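Local coordinates for xylose isomerase domain protein TIM barrel (Planctomyces limnophilus, PDB 3TVA) that probably acts as a metal-dependent isomerase, folding into a xylose isomerase-like TIM barrel that holds a magnesium ion, at residues Y10-V15 against V35-V40; V89-L94 against I119-G124. All blocks are in the same frame, centred on the assembly; numbering follows the deposited sequence.

Contact 1 (Y10-V15 against V35-V40); sequences YWPIGV and VPTVQV
Three valines make the apolar centre. V15 and V38 lie on one face of the sheet and cross obliquely, V15 CG2 meeting V38 CG1 at 4.0 Å. V35 comes across V15 at about a right angle, so the two branches of V15 meet it separately: CG1, anti to the carbonyl carbon, is 4.2 Å from V35 CG1, while CG2, in the crowded position between N and C, faces V35 CG2. V35 CG1 also reaches back to I13 CG2 at 4.3 Å, although the end of the I13 side chain leads off to L277 and T281 on helix 266-287. At the start of the strands two prolines touch ring to ring, P12 CB against P36 CG at 3.9 Å.

This is the first beta-alpha-beta unit of the TIM barrel: helix 27-32 connects strands 13-18 and 37-41, which pair in parallel; residues 13-15 and 37-40 are inclined by 32°. G14 lies beside T37, and a CB here would run into T37 OG1. That hydroxyl, turned between its own backbone N and carbonyl carbon, stands 3.2 Å from I13 O, and P36 CD packs against the same oxygen.

Backbone bonding here is loose. V15 N reaches T37 O at 3.5 Å, a weak bond, whereas Q39 N to V15 O at 3.2 Å is better, though bent (145° at the hydrogen), with the donor 34° out of the carbonyl plane. V38 CA-H also leans on V15 O. From this edge Q39 turns its amide into the barrel, where OE1 bonds H211 NE2 and NE2 bonds N182 OD1. H211 is a magnesium ligand, so Q39 lies in the second shell and probably helps fix the rotation of the imidazole.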
loop_
_atom_site.group_PDB
_atom_site.type_symbol
_atom_site.label_atom_id
_atom_site.label_comp_id
_atom_site.label_asym_id
_atom_site.label_seq_id
_atom_site.Cartn_x
_atom_site.Cartn_y
_atom_site.Cartn_z
ATOM N N TYR A 10 -14.311 10.676 -10.125
ATOM C CA TYR A 10 -13.585 10.730 -8.868
ATOM C C TYR A 10 -13.711 9.418 -8.152
ATOM O O TYR A 10 -14.747 8.749 -8.250
ATOM C CB TYR A 10 -14.189 11.788 -7.951
ATOM C CG TYR A 10 -14.335 13.143 -8.575
ATOM C CD1 TYR A 10 -15.453 13.930 -8.315
ATOM C CD2 TYR A 10 -13.343 13.651 -9.414
ATOM C CE1 TYR A 10 -15.585 15.192 -8.883
ATOM C CE2 TYR A 10 -13.462 14.901 -9.985
ATOM C CZ TYR A 10 -14.584 15.671 -9.717
ATOM O OH TYR A 10 -14.697 16.918 -10.290
ATOM N N TRP A 11 -12.677 9.080 -7.391
ATOM C CA TRP A 11 -12.748 7.973 -6.445
ATOM C C TRP A 11 -13.273 6.660 -7.042
ATOM O O TRP A 11 -14.158 6.046 -6.460
ATOM C CB TRP A 11 -13.620 8.382 -5.245
ATOM C CG TRP A 11 -12.950 9.352 -4.309
ATOM C CD1 TRP A 11 -11.691 9.881 -4.431
ATOM C CD2 TRP A 11 -13.495 9.892 -3.099
ATOM N NE1 TRP A 11 -11.426 10.722 -3.375
ATOM C CE2 TRP A 11 -12.512 10.738 -2.537
ATOM C CE3 TRP A 11 -14.715 9.734 -2.429
ATOM C CZ2 TRP A 11 -12.712 11.428 -1.345
ATOM C CZ3 TRP A 11 -14.919 10.429 -1.248
ATOM C CH2 TRP A 11 -13.923 11.271 -0.719
ATOM N N PRO A 12 -12.724 6.219 -8.194
ATOM C CA PRO A 12 -13.152 4.880 -8.626
ATOM C C PRO A 12 -12.752 3.887 -7.544
ATOM O O PRO A 12 -11.718 4.067 -6.911
ATOM C CB PRO A 12 -12.335 4.634 -9.902
ATOM C CG PRO A 12 -11.094 5.485 -9.729
ATOM C CD PRO A 12 -11.585 6.724 -8.985
ATOM N N ILE A 13 -13.600 2.911 -7.267
ATOM C CA ILE A 13 -13.287 1.939 -6.229
ATOM C C ILE A 13 -12.374 0.832 -6.769
ATOM O O ILE A 13 -12.409 0.503 -7.956
ATOM C CB ILE A 13 -14.565 1.436 -5.519
ATOM C CG1 ILE A 13 -15.022 2.504 -4.519
ATOM C CG2 ILE A 13 -14.317 0.138 -4.763
ATOM C CD1 ILE A 13 -16.368 3.053 -4.780
ATOM N N GLY A 14 -11.539 0.272 -5.904
ATOM C CA GLY A 14 -10.633 -0.766 -6.335
ATOM C C GLY A 14 -10.482 -1.771 -5.228
ATOM O O GLY A 14 -10.984 -1.571 -4.116
ATOM N N VAL A 15 -9.862 -2.897 -5.553
ATOM C CA VAL A 15 -9.512 -3.870 -4.536
ATOM C C VAL A 15 -8.055 -4.256 -4.717
ATOM O O VAL A 15 -7.494 -4.152 -5.813
ATOM C CB VAL A 15 -10.415 -5.135 -4.566
ATOM C CG1 VAL A 15 -11.894 -4.751 -4.383
ATOM C CG2 VAL A 15 -10.206 -5.911 -5.859
ATOM N N VAL A 35 -15.404 -3.967 -9.991
ATOM C CA VAL A 35 -14.581 -2.788 -9.733
ATOM C C VAL A 35 -13.736 -2.458 -10.959
ATOM O O VAL A 35 -13.251 -3.359 -11.640
ATOM C CB VAL A 35 -13.696 -2.945 -8.465
ATOM C CG1 VAL A 35 -14.562 -3.363 -7.285
ATOM C CG2 VAL A 35 -12.584 -3.956 -8.694
ATOM N N PRO A 36 -13.625 -1.162 -11.289
ATOM C CA PRO A 36 -12.838 -0.668 -12.427
ATOM C C PRO A 36 -11.302 -0.716 -12.264
ATOM O O PRO A 36 -10.597 -0.676 -13.272
ATOM C CB PRO A 36 -13.316 0.785 -12.572
ATOM C CG PRO A 36 -13.661 1.192 -11.154
ATOM C CD PRO A 36 -14.274 -0.061 -10.546
ATOM N N THR A 37 -10.797 -0.734 -11.033
ATOM C CA THR A 37 -9.354 -0.606 -10.806
ATOM C C THR A 37 -8.885 -1.579 -9.739
ATOM O O THR A 37 -9.669 -2.000 -8.892
ATOM C CB THR A 37 -8.913 0.818 -10.318
ATOM O OG1 THR A 37 -9.410 1.049 -8.994
ATOM C CG2 THR A 37 -9.406 1.905 -11.238
ATOM N N VAL A 38 -7.606 -1.937 -9.794
ATOM C CA VAL A 38 -6.996 -2.736 -8.743
ATOM C C VAL A 38 -5.574 -2.254 -8.474
ATOM O O VAL A 38 -4.933 -1.642 -9.328
ATOM C CB VAL A 38 -6.912 -4.244 -9.116
ATOM C CG1 VAL A 38 -8.302 -4.874 -9.254
ATOM C CG2 VAL A 38 -6.085 -4.454 -10.387
ATOM N N GLN A 39 -5.089 -2.552 -7.277
ATOM C CA GLN A 39 -3.662 -2.585 -7.017
ATOM C C GLN A 39 -3.304 -4.055 -6.962
ATOM O O GLN A 39 -4.126 -4.887 -6.603
ATOM C CB GLN A 39 -3.316 -1.919 -5.689
ATOM C CG GLN A 39 -3.549 -0.422 -5.686
ATOM C CD GLN A 39 -3.014 0.218 -4.428
ATOM O OE1 GLN A 39 -2.258 -0.406 -3.690
ATOM N NE2 GLN A 39 -3.402 1.465 -4.171
ATOM N N VAL A 40 -2.088 -4.386 -7.360
ATOM C CA VAL A 40 -1.707 -5.780 -7.477
ATOM C C VAL A 40 -0.420 -6.060 -6.722
ATOM O O VAL A 40 0.580 -5.353 -6.898
ATOM C CB VAL A 40 -1.472 -6.154 -8.958
ATOM C CG1 VAL A 40 -1.210 -7.637 -9.096
ATOM C CG2 VAL A 40 -2.678 -5.755 -9.793
#

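Contact 2 (V89-L94 against I119-G124)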
loop_
_atom_site.group_PDB
_atom_site.type_symbol
_atom_site.label_atom_id
_atom_site.label_comp_id
_atom_site.label_asym_id
_atom_site.label_seq_id
_atom_site.Cartn_x
_atom_site.Cartn_y
_atom_site.Cartn_z
ATOM N N VAL A 89 11.267 -6.967 7.730
ATOM C CA VAL A 89 10.417 -6.461 6.653
ATOM C C VAL A 89 11.078 -5.295 5.943
ATOM O O VAL A 89 11.705 -4.451 6.581
ATOM C CB VAL A 89 8.996 -6.076 7.186
ATOM C CG1 VAL A 89 8.234 -5.172 6.207
ATOM C CG2 VAL A 89 8.184 -7.338 7.494
ATOM N N GLY A 90 10.958 -5.270 4.620
ATOM C CA GLY A 90 11.347 -4.107 3.834
ATOM C C GLY A 90 12.800 -4.100 3.394
ATOM O O GLY A 90 13.462 -5.139 3.383
ATOM N N LEU A 91 13.294 -2.920 3.031
ATOM C CA LEU A 91 14.671 -2.752 2.567
ATOM C C LEU A 91 15.599 -2.530 3.742
ATOM O O LEU A 91 16.818 -2.625 3.615
ATOM C CB LEU A 91 14.771 -1.554 1.616
ATOM C CG LEU A 91 13.880 -1.602 0.371
ATOM C CD1 LEU A 91 14.222 -0.435 -0.558
ATOM C CD2 LEU A 91 14.041 -2.950 -0.360
ATOM N N VAL A 92 15.017 -2.252 4.897
ATOM C CA VAL A 92 15.814 -1.903 6.078
ATOM C C VAL A 92 16.759 -3.014 6.607
ATOM O O VAL A 92 17.943 -2.748 6.842
ATOM C CB VAL A 92 14.916 -1.281 7.196
ATOM C CG1 VAL A 92 15.631 -1.274 8.545
ATOM C CG2 VAL A 92 14.487 0.128 6.799
ATOM N N PRO A 93 16.261 -4.262 6.781
ATOM C CA PRO A 93 17.172 -5.324 7.248
ATOM C C PRO A 93 18.386 -5.520 6.332
ATOM O O PRO A 93 18.255 -5.552 5.104
ATOM C CB PRO A 93 16.287 -6.585 7.243
ATOM C CG PRO A 93 14.887 -6.038 7.466
ATOM C CD PRO A 93 14.871 -4.744 6.664
ATOM N N LEU A 94 19.559 -5.663 6.936
ATOM C CA LEU A 94 20.800 -5.606 6.177
ATOM C C LEU A 94 21.072 -6.854 5.351
ATOM O O LEU A 94 21.584 -6.762 4.240
ATOM C CB LEU A 94 21.968 -5.308 7.113
ATOM C CG LEU A 94 21.900 -3.904 7.722
ATOM C CD1 LEU A 94 22.975 -3.726 8.792
ATOM C CD2 LEU A 94 22.059 -2.871 6.620
ATOM N N ILE A 119 4.734 1.822 -8.459
ATOM C CA ILE A 119 5.008 0.657 -7.634
ATOM C C ILE A 119 4.949 1.059 -6.167
ATOM O O ILE A 119 5.110 2.234 -5.830
ATOM C CB ILE A 119 6.385 0.016 -7.948
ATOM C CG1 ILE A 119 7.514 1.022 -7.746
ATOM C CG2 ILE A 119 6.404 -0.579 -9.370
ATOM C CD1 ILE A 119 8.873 0.480 -8.201
ATOM N N GLY A 120 4.808 0.092 -5.276
ATOM C CA GLY A 120 4.661 0.464 -3.882
ATOM C C GLY A 120 5.364 -0.542 -3.012
ATOM O O GLY A 120 5.630 -1.667 -3.420
ATOM N N LEU A 121 5.743 -0.056 -1.835
ATOM C CA LEU A 121 6.653 -0.750 -0.945
ATOM C C LEU A 121 6.404 -0.338 0.503
ATOM O O LEU A 121 6.321 0.862 0.785
ATOM C CB LEU A 121 8.070 -0.319 -1.345
ATOM C CG LEU A 121 9.300 -0.499 -0.456
ATOM C CD1 LEU A 121 9.825 -1.922 -0.534
ATOM C CD2 LEU A 121 10.373 0.487 -0.882
ATOM N N HIS A 122 6.384 -1.306 1.428
ATOM C CA HIS A 122 6.580 -0.979 2.841
ATOM C C HIS A 122 8.068 -1.121 3.029
ATOM O O HIS A 122 8.616 -2.225 3.008
ATOM C CB HIS A 122 5.822 -1.917 3.805
ATOM C CG HIS A 122 6.174 -1.716 5.258
ATOM N ND1 HIS A 122 5.941 -2.674 6.223
ATOM C CD2 HIS A 122 6.739 -0.665 5.904
ATOM C CE1 HIS A 122 6.357 -2.228 7.397
ATOM N NE2 HIS A 122 6.844 -1.009 7.231
ATOM N N ILE A 123 8.719 0.011 3.221
ATOM C CA ILE A 123 10.178 0.074 3.215
ATOM C C ILE A 123 10.815 -0.517 4.485
ATOM O O ILE A 123 11.999 -0.860 4.491
ATOM C CB ILE A 123 10.687 1.507 2.914
ATOM C CG1 ILE A 123 12.079 1.457 2.279
ATOM C CG2 ILE A 123 10.625 2.386 4.153
ATOM C CD1 ILE A 123 12.598 2.822 1.785
ATOM N N GLY A 124 10.015 -0.689 5.534
ATOM C CA GLY A 124 10.509 -1.223 6.800
ATOM C C GLY A 124 10.629 -0.147 7.857
ATOM O O GLY A 124 10.183 0.988 7.638
#
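L91 lies at about a right angle to both L121 and I123, and its CD1 bridges them, 4.0 Å from L121 CD2 in one of that residue's two conformers and 4.0 Å from I123 CG1. I123 extends CG1 anti to its backbone N, which brings that carbon alongside L91 CG as well. An alanine at L91 would strip away CG and both methyls, and would probably loosen the packing of L121 and I123 against this loop.

V89 and H122 also cross at about a right angle. V89 CG1, anti to the backbone N, comes obliquely to the imidazole, 3.4 Å from H122 ND1, again in one of two conformers. That nitrogen is hydrogen-bonded to Y79 OH, and the ring touches E158, one of the magnesium ligands.

Between these pairs the backbones close up on I123 O. It accepts L91 N at 2.8 Å, bent to 137° and arriving from above the carbonyl plane, and more weakly V92 N at 3.3 Å, while V92 CG2 rests against it. Two glycines permit this approach: a CB on G90 would collide with I123 O, and one on G124 with V89 O.

The loop 89-94, between helices 82-88 and 97-114, thus sits over L121 and the residues after it, with R97 and R100 holding its carbonyls and I123 and V92 packing on L137 of helix 132-149.

How the contacts relate
Both contacts are buried and belong to the same barrel sheet, on opposite sides of the chain's centre, with centres about 24 Å apart; strand 66-71 lies between strands 37-41 and 118-121. Contact 1 joins the first half of strand 13-18 to nearly the whole of strand 37-41, so it combines valine packing on the outer face with strand-to-strand backbone bonds. Contact 2 pairs no strands: a loop folds onto L121 and the residues after it, and a single carbonyl gathers its polar links. Both come near the magnesium site, contact 1 through a hydrogen bond between Q39 and a ligand, contact 2 by mere touch of H122 on another.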